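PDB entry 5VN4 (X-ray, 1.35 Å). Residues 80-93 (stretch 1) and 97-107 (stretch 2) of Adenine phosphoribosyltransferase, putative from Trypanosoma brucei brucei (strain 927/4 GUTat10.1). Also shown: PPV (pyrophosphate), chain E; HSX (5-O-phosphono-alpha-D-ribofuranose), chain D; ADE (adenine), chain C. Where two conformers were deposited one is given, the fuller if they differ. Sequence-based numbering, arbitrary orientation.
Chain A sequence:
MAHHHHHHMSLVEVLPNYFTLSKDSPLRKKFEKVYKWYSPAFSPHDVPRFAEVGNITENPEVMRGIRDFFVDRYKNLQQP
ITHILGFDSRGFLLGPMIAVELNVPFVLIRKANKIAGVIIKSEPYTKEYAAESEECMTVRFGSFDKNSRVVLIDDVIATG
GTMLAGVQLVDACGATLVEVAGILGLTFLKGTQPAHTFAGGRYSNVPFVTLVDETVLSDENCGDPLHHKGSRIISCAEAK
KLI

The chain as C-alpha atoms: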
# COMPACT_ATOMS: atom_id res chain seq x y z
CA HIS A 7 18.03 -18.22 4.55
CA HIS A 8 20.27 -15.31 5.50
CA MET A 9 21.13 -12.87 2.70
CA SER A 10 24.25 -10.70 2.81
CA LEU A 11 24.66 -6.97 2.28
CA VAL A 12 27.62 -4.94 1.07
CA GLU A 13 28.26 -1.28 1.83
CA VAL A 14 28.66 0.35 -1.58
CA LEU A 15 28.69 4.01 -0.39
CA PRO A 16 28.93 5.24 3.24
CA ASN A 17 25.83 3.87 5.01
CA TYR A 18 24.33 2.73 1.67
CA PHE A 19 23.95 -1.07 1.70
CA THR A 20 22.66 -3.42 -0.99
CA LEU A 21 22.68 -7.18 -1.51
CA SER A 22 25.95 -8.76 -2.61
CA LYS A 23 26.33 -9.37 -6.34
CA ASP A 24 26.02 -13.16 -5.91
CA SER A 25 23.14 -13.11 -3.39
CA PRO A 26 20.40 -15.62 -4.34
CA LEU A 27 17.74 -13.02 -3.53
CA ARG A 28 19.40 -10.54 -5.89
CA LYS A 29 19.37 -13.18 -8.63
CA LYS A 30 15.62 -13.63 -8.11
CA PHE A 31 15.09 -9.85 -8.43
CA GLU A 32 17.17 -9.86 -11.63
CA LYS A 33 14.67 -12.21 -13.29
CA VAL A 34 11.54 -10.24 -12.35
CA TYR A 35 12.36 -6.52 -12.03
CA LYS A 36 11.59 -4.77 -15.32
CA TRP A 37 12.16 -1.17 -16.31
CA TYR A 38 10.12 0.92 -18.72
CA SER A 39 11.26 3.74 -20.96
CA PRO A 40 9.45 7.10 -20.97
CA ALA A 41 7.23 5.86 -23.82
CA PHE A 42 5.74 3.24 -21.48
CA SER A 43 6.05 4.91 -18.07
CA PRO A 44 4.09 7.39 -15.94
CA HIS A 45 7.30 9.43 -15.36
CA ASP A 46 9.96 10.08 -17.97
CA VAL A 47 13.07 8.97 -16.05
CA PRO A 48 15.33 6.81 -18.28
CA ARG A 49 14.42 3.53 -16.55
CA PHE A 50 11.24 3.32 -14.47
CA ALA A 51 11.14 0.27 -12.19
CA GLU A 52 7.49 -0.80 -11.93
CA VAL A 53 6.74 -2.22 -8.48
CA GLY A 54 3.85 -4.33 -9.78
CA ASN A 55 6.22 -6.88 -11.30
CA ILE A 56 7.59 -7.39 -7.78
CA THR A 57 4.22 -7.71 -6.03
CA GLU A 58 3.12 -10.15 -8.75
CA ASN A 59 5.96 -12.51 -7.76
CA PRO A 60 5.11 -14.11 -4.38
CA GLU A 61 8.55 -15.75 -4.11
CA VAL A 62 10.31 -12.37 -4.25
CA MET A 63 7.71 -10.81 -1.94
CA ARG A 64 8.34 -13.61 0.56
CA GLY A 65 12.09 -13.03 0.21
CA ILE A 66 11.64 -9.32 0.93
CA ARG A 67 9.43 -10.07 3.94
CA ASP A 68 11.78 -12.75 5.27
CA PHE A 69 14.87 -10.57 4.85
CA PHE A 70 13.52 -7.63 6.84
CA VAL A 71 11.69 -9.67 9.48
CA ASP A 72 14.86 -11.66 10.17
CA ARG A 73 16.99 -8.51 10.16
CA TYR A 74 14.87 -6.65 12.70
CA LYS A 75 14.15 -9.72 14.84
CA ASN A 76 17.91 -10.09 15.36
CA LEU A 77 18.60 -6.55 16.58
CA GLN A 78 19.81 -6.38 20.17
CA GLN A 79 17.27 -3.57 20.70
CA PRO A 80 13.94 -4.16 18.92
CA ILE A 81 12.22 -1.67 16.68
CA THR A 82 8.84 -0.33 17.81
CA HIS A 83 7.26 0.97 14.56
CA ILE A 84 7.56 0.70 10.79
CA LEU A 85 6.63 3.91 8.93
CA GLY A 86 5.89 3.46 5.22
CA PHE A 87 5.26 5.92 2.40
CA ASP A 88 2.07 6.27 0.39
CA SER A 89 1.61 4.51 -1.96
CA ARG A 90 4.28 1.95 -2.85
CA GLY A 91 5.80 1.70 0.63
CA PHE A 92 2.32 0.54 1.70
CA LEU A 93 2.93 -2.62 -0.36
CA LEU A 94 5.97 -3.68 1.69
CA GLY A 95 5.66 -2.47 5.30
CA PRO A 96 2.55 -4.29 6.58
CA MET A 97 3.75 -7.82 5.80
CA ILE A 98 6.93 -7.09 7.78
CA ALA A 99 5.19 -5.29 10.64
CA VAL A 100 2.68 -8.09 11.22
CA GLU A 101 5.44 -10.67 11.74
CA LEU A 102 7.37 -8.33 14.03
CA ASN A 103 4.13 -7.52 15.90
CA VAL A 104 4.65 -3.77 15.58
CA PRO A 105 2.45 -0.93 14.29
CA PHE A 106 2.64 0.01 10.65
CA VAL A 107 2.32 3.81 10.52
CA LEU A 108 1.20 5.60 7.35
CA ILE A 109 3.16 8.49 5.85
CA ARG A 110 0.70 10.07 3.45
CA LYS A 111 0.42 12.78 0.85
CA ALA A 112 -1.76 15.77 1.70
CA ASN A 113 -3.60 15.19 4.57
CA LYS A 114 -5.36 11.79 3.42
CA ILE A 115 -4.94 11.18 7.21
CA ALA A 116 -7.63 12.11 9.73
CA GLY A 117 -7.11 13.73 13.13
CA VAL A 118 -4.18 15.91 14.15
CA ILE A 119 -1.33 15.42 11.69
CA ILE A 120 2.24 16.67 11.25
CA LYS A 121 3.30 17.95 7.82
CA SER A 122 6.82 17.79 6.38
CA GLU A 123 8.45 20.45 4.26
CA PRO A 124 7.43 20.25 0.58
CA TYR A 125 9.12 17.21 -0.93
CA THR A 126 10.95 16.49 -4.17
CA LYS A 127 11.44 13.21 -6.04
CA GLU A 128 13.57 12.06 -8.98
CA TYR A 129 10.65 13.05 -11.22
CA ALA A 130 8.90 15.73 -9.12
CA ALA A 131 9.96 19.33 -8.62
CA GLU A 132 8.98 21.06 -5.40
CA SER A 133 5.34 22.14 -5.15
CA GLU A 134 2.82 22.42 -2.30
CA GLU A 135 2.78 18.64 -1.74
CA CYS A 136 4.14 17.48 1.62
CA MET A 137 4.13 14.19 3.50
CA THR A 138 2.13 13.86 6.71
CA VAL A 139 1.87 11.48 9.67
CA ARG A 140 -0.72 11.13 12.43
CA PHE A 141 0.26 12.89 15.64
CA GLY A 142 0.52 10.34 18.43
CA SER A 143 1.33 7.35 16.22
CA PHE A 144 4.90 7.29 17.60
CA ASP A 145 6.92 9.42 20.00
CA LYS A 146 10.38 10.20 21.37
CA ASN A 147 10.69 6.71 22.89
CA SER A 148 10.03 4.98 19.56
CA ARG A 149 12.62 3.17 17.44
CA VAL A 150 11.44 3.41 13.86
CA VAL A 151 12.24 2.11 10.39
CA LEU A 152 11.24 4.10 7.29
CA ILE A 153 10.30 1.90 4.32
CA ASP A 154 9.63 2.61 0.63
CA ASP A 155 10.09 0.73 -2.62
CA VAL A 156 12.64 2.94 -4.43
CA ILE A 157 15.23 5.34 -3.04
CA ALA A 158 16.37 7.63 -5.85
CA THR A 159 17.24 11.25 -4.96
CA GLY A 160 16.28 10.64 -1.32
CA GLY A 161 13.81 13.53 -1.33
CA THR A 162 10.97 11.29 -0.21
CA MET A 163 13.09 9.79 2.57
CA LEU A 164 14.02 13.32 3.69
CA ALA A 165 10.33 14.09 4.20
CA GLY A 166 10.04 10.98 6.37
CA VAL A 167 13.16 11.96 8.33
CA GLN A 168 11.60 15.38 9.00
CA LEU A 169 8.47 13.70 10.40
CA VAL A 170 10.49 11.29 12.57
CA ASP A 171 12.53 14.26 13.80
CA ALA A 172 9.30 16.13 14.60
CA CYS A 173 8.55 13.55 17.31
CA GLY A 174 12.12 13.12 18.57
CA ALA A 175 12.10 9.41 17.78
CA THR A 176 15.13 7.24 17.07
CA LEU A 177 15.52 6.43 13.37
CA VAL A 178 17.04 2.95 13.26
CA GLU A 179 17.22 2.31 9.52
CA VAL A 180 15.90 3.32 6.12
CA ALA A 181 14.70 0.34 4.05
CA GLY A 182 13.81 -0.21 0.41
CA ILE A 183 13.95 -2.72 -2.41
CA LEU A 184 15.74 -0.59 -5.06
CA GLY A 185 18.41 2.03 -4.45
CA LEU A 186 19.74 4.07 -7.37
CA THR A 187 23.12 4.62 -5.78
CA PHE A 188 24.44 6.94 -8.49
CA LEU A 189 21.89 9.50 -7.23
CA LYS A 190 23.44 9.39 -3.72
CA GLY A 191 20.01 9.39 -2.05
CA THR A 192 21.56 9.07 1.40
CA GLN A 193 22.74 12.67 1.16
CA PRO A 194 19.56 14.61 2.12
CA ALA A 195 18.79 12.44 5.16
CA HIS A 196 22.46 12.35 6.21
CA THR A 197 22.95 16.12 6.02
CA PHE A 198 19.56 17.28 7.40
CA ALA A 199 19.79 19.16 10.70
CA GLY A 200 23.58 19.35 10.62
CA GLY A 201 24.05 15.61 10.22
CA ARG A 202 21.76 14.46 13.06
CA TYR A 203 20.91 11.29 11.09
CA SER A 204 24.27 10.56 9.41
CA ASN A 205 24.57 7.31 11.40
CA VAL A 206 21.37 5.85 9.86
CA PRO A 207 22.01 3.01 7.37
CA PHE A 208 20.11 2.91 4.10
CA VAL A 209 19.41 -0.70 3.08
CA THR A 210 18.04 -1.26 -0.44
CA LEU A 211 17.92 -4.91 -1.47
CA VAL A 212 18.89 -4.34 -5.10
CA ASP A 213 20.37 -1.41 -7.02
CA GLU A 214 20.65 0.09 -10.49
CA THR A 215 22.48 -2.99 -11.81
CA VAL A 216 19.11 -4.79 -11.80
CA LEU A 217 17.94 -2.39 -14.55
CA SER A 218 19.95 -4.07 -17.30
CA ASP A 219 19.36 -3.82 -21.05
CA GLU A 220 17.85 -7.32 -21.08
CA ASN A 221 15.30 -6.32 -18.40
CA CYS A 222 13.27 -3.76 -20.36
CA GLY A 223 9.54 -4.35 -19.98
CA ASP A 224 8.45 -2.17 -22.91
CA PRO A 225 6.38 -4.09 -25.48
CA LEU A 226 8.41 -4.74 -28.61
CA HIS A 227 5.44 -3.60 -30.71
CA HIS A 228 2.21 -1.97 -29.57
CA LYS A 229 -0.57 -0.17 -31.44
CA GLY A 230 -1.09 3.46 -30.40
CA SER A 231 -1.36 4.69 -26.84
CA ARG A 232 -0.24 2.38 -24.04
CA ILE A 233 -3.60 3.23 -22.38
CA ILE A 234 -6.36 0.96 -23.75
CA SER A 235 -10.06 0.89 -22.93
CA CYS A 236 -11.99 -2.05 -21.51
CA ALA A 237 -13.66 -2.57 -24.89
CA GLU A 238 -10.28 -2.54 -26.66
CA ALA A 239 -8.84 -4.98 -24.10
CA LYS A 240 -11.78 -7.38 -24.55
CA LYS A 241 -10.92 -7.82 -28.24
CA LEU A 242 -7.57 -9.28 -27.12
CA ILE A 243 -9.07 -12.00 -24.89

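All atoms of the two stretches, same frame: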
# COMPACT_ATOMS: atom_id res chain seq x y z
N PRO A 80 14.97 -4.03 19.96
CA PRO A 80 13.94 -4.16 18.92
C PRO A 80 13.45 -2.81 18.42
O PRO A 80 13.50 -1.80 19.12
CB PRO A 80 12.81 -4.92 19.63
CG PRO A 80 13.44 -5.52 20.85
CD PRO A 80 14.54 -4.59 21.25
N ILE A 81 12.95 -2.82 17.19
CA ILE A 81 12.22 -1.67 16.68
C ILE A 81 10.80 -1.67 17.24
O ILE A 81 10.26 -2.71 17.63
CB ILE A 81 12.22 -1.62 15.13
CG1 ILE A 81 11.27 -2.66 14.55
CG2 ILE A 81 13.63 -1.83 14.58
CD1 ILE A 81 11.01 -2.49 13.06
N THR A 82 10.19 -0.48 17.28
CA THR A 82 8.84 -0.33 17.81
C THR A 82 7.79 0.00 16.75
O THR A 82 6.61 -0.25 16.98
CB THR A 82 8.79 0.76 18.89
OG1 THR A 82 9.15 2.03 18.33
CG2 THR A 82 9.72 0.42 20.07
N HIS A 83 8.20 0.55 15.60
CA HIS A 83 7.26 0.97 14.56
C HIS A 83 7.95 0.87 13.21
O HIS A 83 9.15 1.13 13.09
CB HIS A 83 6.86 2.44 14.72
CG HIS A 83 6.17 2.76 16.00
ND1 HIS A 83 6.85 2.85 17.20
CD2 HIS A 83 4.88 3.05 16.27
CE1 HIS A 83 5.99 3.15 18.16
NE2 HIS A 83 4.79 3.29 17.62
N ILE A 84 7.16 0.53 12.19
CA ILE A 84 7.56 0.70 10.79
C ILE A 84 6.68 1.79 10.19
O ILE A 84 5.45 1.73 10.31
CB ILE A 84 7.44 -0.61 10.00
CG1 ILE A 84 8.42 -1.65 10.57
CG2 ILE A 84 7.66 -0.37 8.50
CD1 ILE A 84 8.29 -2.99 9.95
N LEU A 85 7.31 2.79 9.58
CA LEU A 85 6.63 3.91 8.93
C LEU A 85 6.86 3.75 7.43
O LEU A 85 8.01 3.68 7.00
CB LEU A 85 7.25 5.23 9.38
CG LEU A 85 6.76 5.85 10.70
CD1 LEU A 85 6.88 4.87 11.86
CD2 LEU A 85 7.55 7.11 10.98
N GLY A 86 5.78 3.67 6.65
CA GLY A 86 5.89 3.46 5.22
C GLY A 86 5.18 4.53 4.41
O GLY A 86 4.15 5.06 4.82
N PHE A 87 5.74 4.82 3.23
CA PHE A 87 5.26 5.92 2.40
C PHE A 87 4.14 5.49 1.45
O PHE A 87 4.24 4.48 0.75
CB PHE A 87 6.39 6.49 1.55
CG PHE A 87 7.44 7.19 2.33
CD1 PHE A 87 7.32 8.55 2.63
CD2 PHE A 87 8.57 6.51 2.76
CE1 PHE A 87 8.31 9.20 3.34
CE2 PHE A 87 9.56 7.17 3.48
CZ PHE A 87 9.43 8.51 3.75
N ASP A 88 3.08 6.29 1.43
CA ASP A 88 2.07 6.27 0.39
C ASP A 88 2.77 6.50 -0.95
O ASP A 88 3.57 7.43 -1.07
CB ASP A 88 1.17 7.46 0.70
CG ASP A 88 -0.21 7.36 0.12
OD1 ASP A 88 -0.51 6.42 -0.65
OD2 ASP A 88 -1.01 8.28 0.46
N SER A 89 2.50 5.67 -1.98
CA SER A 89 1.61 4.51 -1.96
C SER A 89 2.38 3.19 -2.03
O SER A 89 1.88 2.14 -1.63
CB SER A 89 0.68 4.57 -3.18
OG SER A 89 0.04 5.84 -3.28
N ARG A 90 3.58 3.21 -2.60
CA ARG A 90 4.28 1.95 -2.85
C ARG A 90 4.93 1.38 -1.60
O ARG A 90 5.04 0.16 -1.48
CB ARG A 90 5.24 2.11 -4.03
CG ARG A 90 4.48 2.29 -5.35
CD ARG A 90 5.42 2.31 -6.54
NE ARG A 90 5.65 3.66 -7.03
CZ ARG A 90 6.78 4.05 -7.62
NH1 ARG A 90 7.81 3.21 -7.74
NH2 ARG A 90 6.87 5.28 -8.09
N GLY A 91 5.34 2.22 -0.65
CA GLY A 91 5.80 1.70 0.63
C GLY A 91 4.72 0.93 1.37
O GLY A 91 5.02 0.02 2.16
N PHE A 92 3.44 1.27 1.12
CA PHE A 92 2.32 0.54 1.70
C PHE A 92 2.33 -0.92 1.30
O PHE A 92 1.76 -1.76 2.01
CB PHE A 92 1.00 1.14 1.21
CG PHE A 92 0.63 2.47 1.84
CD1 PHE A 92 1.47 3.15 2.71
CD2 PHE A 92 -0.62 3.02 1.57
CE1 PHE A 92 1.08 4.35 3.29
CE2 PHE A 92 -1.02 4.22 2.14
CZ PHE A 92 -0.17 4.89 3.00
N LEU A 93 2.92 -1.25 0.15
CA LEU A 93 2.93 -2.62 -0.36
C LEU A 93 3.91 -3.52 0.39
O LEU A 93 3.79 -4.75 0.31
CB LEU A 93 3.34 -2.61 -1.83
CG LEU A 93 2.35 -1.91 -2.77
CD1 LEU A 93 3.00 -1.57 -4.10
CD2 LEU A 93 1.13 -2.81 -2.99
N MET A 97 3.41 -6.40 5.66
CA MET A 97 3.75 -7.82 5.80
C MET A 97 4.95 -8.03 6.71
O MET A 97 5.08 -9.09 7.32
CB MET A 97 3.99 -8.45 4.43
CG MET A 97 5.26 -7.98 3.72
SD MET A 97 5.32 -8.59 2.03
CE MET A 97 6.84 -7.83 1.48
N ILE A 98 5.82 -7.03 6.83
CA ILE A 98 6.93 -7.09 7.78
C ILE A 98 6.44 -6.79 9.19
O ILE A 98 6.74 -7.53 10.13
CB ILE A 98 8.05 -6.13 7.34
CG1 ILE A 98 8.59 -6.54 5.96
CG2 ILE A 98 9.17 -6.10 8.37
CD1 ILE A 98 9.35 -5.43 5.25
N ALA A 99 5.66 -5.72 9.33
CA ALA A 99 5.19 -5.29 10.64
C ALA A 99 4.35 -6.36 11.34
O ALA A 99 4.44 -6.53 12.56
CB ALA A 99 4.38 -4.00 10.51
N VAL A 100 3.53 -7.09 10.58
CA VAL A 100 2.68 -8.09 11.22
C VAL A 100 3.53 -9.20 11.84
O VAL A 100 3.22 -9.68 12.94
CB VAL A 100 1.58 -8.61 10.27
CG1 VAL A 100 2.17 -9.46 9.15
CG2 VAL A 100 0.52 -9.37 11.04
N GLU A 101 4.61 -9.61 11.17
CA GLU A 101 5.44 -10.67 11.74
C GLU A 101 6.27 -10.18 12.91
O GLU A 101 6.59 -10.96 13.81
CB GLU A 101 6.37 -11.25 10.67
CG GLU A 101 5.67 -11.75 9.43
CD GLU A 101 4.69 -12.86 9.72
OE1 GLU A 101 4.84 -13.57 10.73
OE2 GLU A 101 3.75 -13.01 8.91
N LEU A 102 6.66 -8.91 12.90
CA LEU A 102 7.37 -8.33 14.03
C LEU A 102 6.43 -7.92 15.16
O LEU A 102 6.91 -7.57 16.24
CB LEU A 102 8.16 -7.11 13.57
CG LEU A 102 9.30 -7.37 12.59
CD1 LEU A 102 9.88 -6.05 12.12
CD2 LEU A 102 10.39 -8.23 13.23
N ASN A 103 5.12 -7.95 14.92
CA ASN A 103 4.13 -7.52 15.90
C ASN A 103 4.33 -6.07 16.31
O ASN A 103 4.36 -5.73 17.50
CB ASN A 103 4.09 -8.45 17.11
CG ASN A 103 2.88 -8.21 17.98
OD1 ASN A 103 1.78 -7.98 17.48
ND2 ASN A 103 3.08 -8.22 19.29
N VAL A 104 4.49 -5.20 15.32
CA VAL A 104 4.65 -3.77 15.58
C VAL A 104 3.65 -3.01 14.72
O VAL A 104 3.21 -3.50 13.66
CB VAL A 104 6.09 -3.28 15.32
CG1 VAL A 104 7.08 -3.97 16.26
CG2 VAL A 104 6.47 -3.48 13.85
N PRO A 105 3.28 -1.80 15.14
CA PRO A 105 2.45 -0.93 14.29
C PRO A 105 3.11 -0.65 12.95
O PRO A 105 4.32 -0.46 12.85
CB PRO A 105 2.34 0.35 15.11
CG PRO A 105 2.54 -0.08 16.53
CD PRO A 105 3.54 -1.20 16.46
N PHE A 106 2.27 -0.60 11.92
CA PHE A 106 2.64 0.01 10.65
C PHE A 106 1.97 1.38 10.58
O PHE A 106 0.74 1.47 10.64
CB PHE A 106 2.25 -0.84 9.45
CG PHE A 106 2.63 -0.20 8.16
CD1 PHE A 106 3.97 -0.09 7.81
CD2 PHE A 106 1.68 0.34 7.33
CE1 PHE A 106 4.34 0.53 6.62
CE2 PHE A 106 2.04 0.96 6.14
CZ PHE A 106 3.37 1.05 5.79
N VAL A 107 2.78 2.43 10.47
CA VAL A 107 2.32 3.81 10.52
C VAL A 107 2.38 4.39 9.11
O VAL A 107 3.39 4.24 8.41
CB VAL A 107 3.20 4.63 11.48
CG1 VAL A 107 2.85 6.11 11.44
CG2 VAL A 107 3.08 4.08 12.90
O11 PPV E . 5.52 9.24 -7.08
P1 PPV E . 4.12 8.89 -6.62
O21 PPV E . 3.04 9.22 -7.63
O31 PPV E . 3.83 9.35 -5.21
OPP PPV E . 4.18 7.27 -6.53
P2 PPV E . 3.22 6.18 -5.81
O12 PPV E . 3.37 5.11 -6.85
O22 PPV E . 3.89 5.93 -4.48
O32 PPV E . 1.81 6.72 -5.71
C1 HSX D . 8.43 7.25 -5.91
O4 HSX D . 9.44 8.22 -5.58
C2 HSX D . 8.84 6.03 -5.12
O2 HSX D . 7.74 5.14 -4.89
C3 HSX D . 9.41 6.62 -3.86
O3 HSX D . 8.37 7.04 -2.96
C4 HSX D . 10.11 7.88 -4.37
C5 HSX D . 11.60 7.66 -4.63
O5 HSX D . 12.17 8.81 -5.27
P' HSX D . 13.09 9.87 -4.46
O1X HSX D . 12.18 10.71 -3.58
O2X HSX D . 14.10 9.07 -3.68
O3X HSX D . 13.72 10.67 -5.58
O1 HSX D . 7.15 7.72 -5.47
N9 ADE C . 10.62 6.48 -8.01
C8 ADE C . 11.61 7.39 -8.19
N7 ADE C . 12.43 7.09 -9.17
C5 ADE C . 11.94 5.90 -9.67
C6 ADE C . 12.37 5.05 -10.72
N6 ADE C . 13.44 5.30 -11.49
N1 ADE C . 11.64 3.94 -10.95
C2 ADE C . 10.58 3.69 -10.18
N3 ADE C . 10.08 4.41 -9.17
C4 ADE C . 10.82 5.51 -8.96
O HOH W 1 3.05 -5.69 2.88

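Strand 83-87 of the first stretch runs parallel to strand 106-107 of the second, and helix 97-102 returns antiparallel to strand 83-87, with an angle of 172° between their directions and axes 9.0 Å apart at closest approach. The parallel register is fixed by two bridges, Ile84 with Phe106 (CA to CA 5.0 Å) and Leu85 with Val107 (CA to CA 4.6 Å). Three nearly linear hydrogen bonds support it: Ile84 N donates to Pro105 O at 3.1 Å (174°), Val107 N to Ile84 O at 2.8 Å (171°), and Gly86 N to Val107 O at 3.0 Å (161°). Ile84 thus uses both its amide and its carbonyl, as a parallel ladder requires. Two CA-H...O contacts supplement these bonds, Phe106 CA to Ile84 O and Leu85 CA to Val107 O, each 3.3 Å.

Asn103 is the first residue to leave helical phi/psi, with a positive phi of 59°; the chain then continues through Val104 and Pro105 into strand 106-107. Where stretch 2 begins, already within the helix, a water accepts from Met97 N at 2.9 Å and donates to Leu93 O at 2.8 Å, linking the two stretches.

Ile84 and Phe106 share one face of the sheet. Ile84, with the largest covered area of any residue here (112 Å²), adopts an m,t rotamer that places CD1 against the helix: it lies 3.6 Å from Ile98 CG2, 4.1 Å from Ala99 CB and 4.1 Å from Leu102 CD1. The small methyl of Ala99 points toward the strand, and Ile81 CD1 adds a contact of 3.9 Å to Leu102 CD1. Ile84 CG2 also packs 3.8 Å from Phe106 CD1.

The t rotamer of Phe106 carries its ring across Gly86, with CE1 3.5 Å from Gly86 N. Glycine suits this position because an ideal CB would sit 2.4 Å from Phe106 CZ, a clash. Farther along, Phe92 CD1 meets the edge of the Phe106 ring, 4.1 Å from CE2.

Leu85 and Val107 occupy the other face, where Leu85 CD1 lies 3.7 Å from Val107 CB. Beside them, Val107 CG2 approaches the edge of the His83 ring, 4.0 Å from His83 CD2, while the ring's ND1 is hydrogen-bonded to Thr82 OG1 at 2.7 Å. Pro105, which has no amide hydrogen to donate, packs its CD 3.3 Å from Thr82 O just before the ladder begins. Together the stretches bury 645 Å², combining a short backbone ladder with apolar side-chain packing, partly against the helix and partly against residues 104-107.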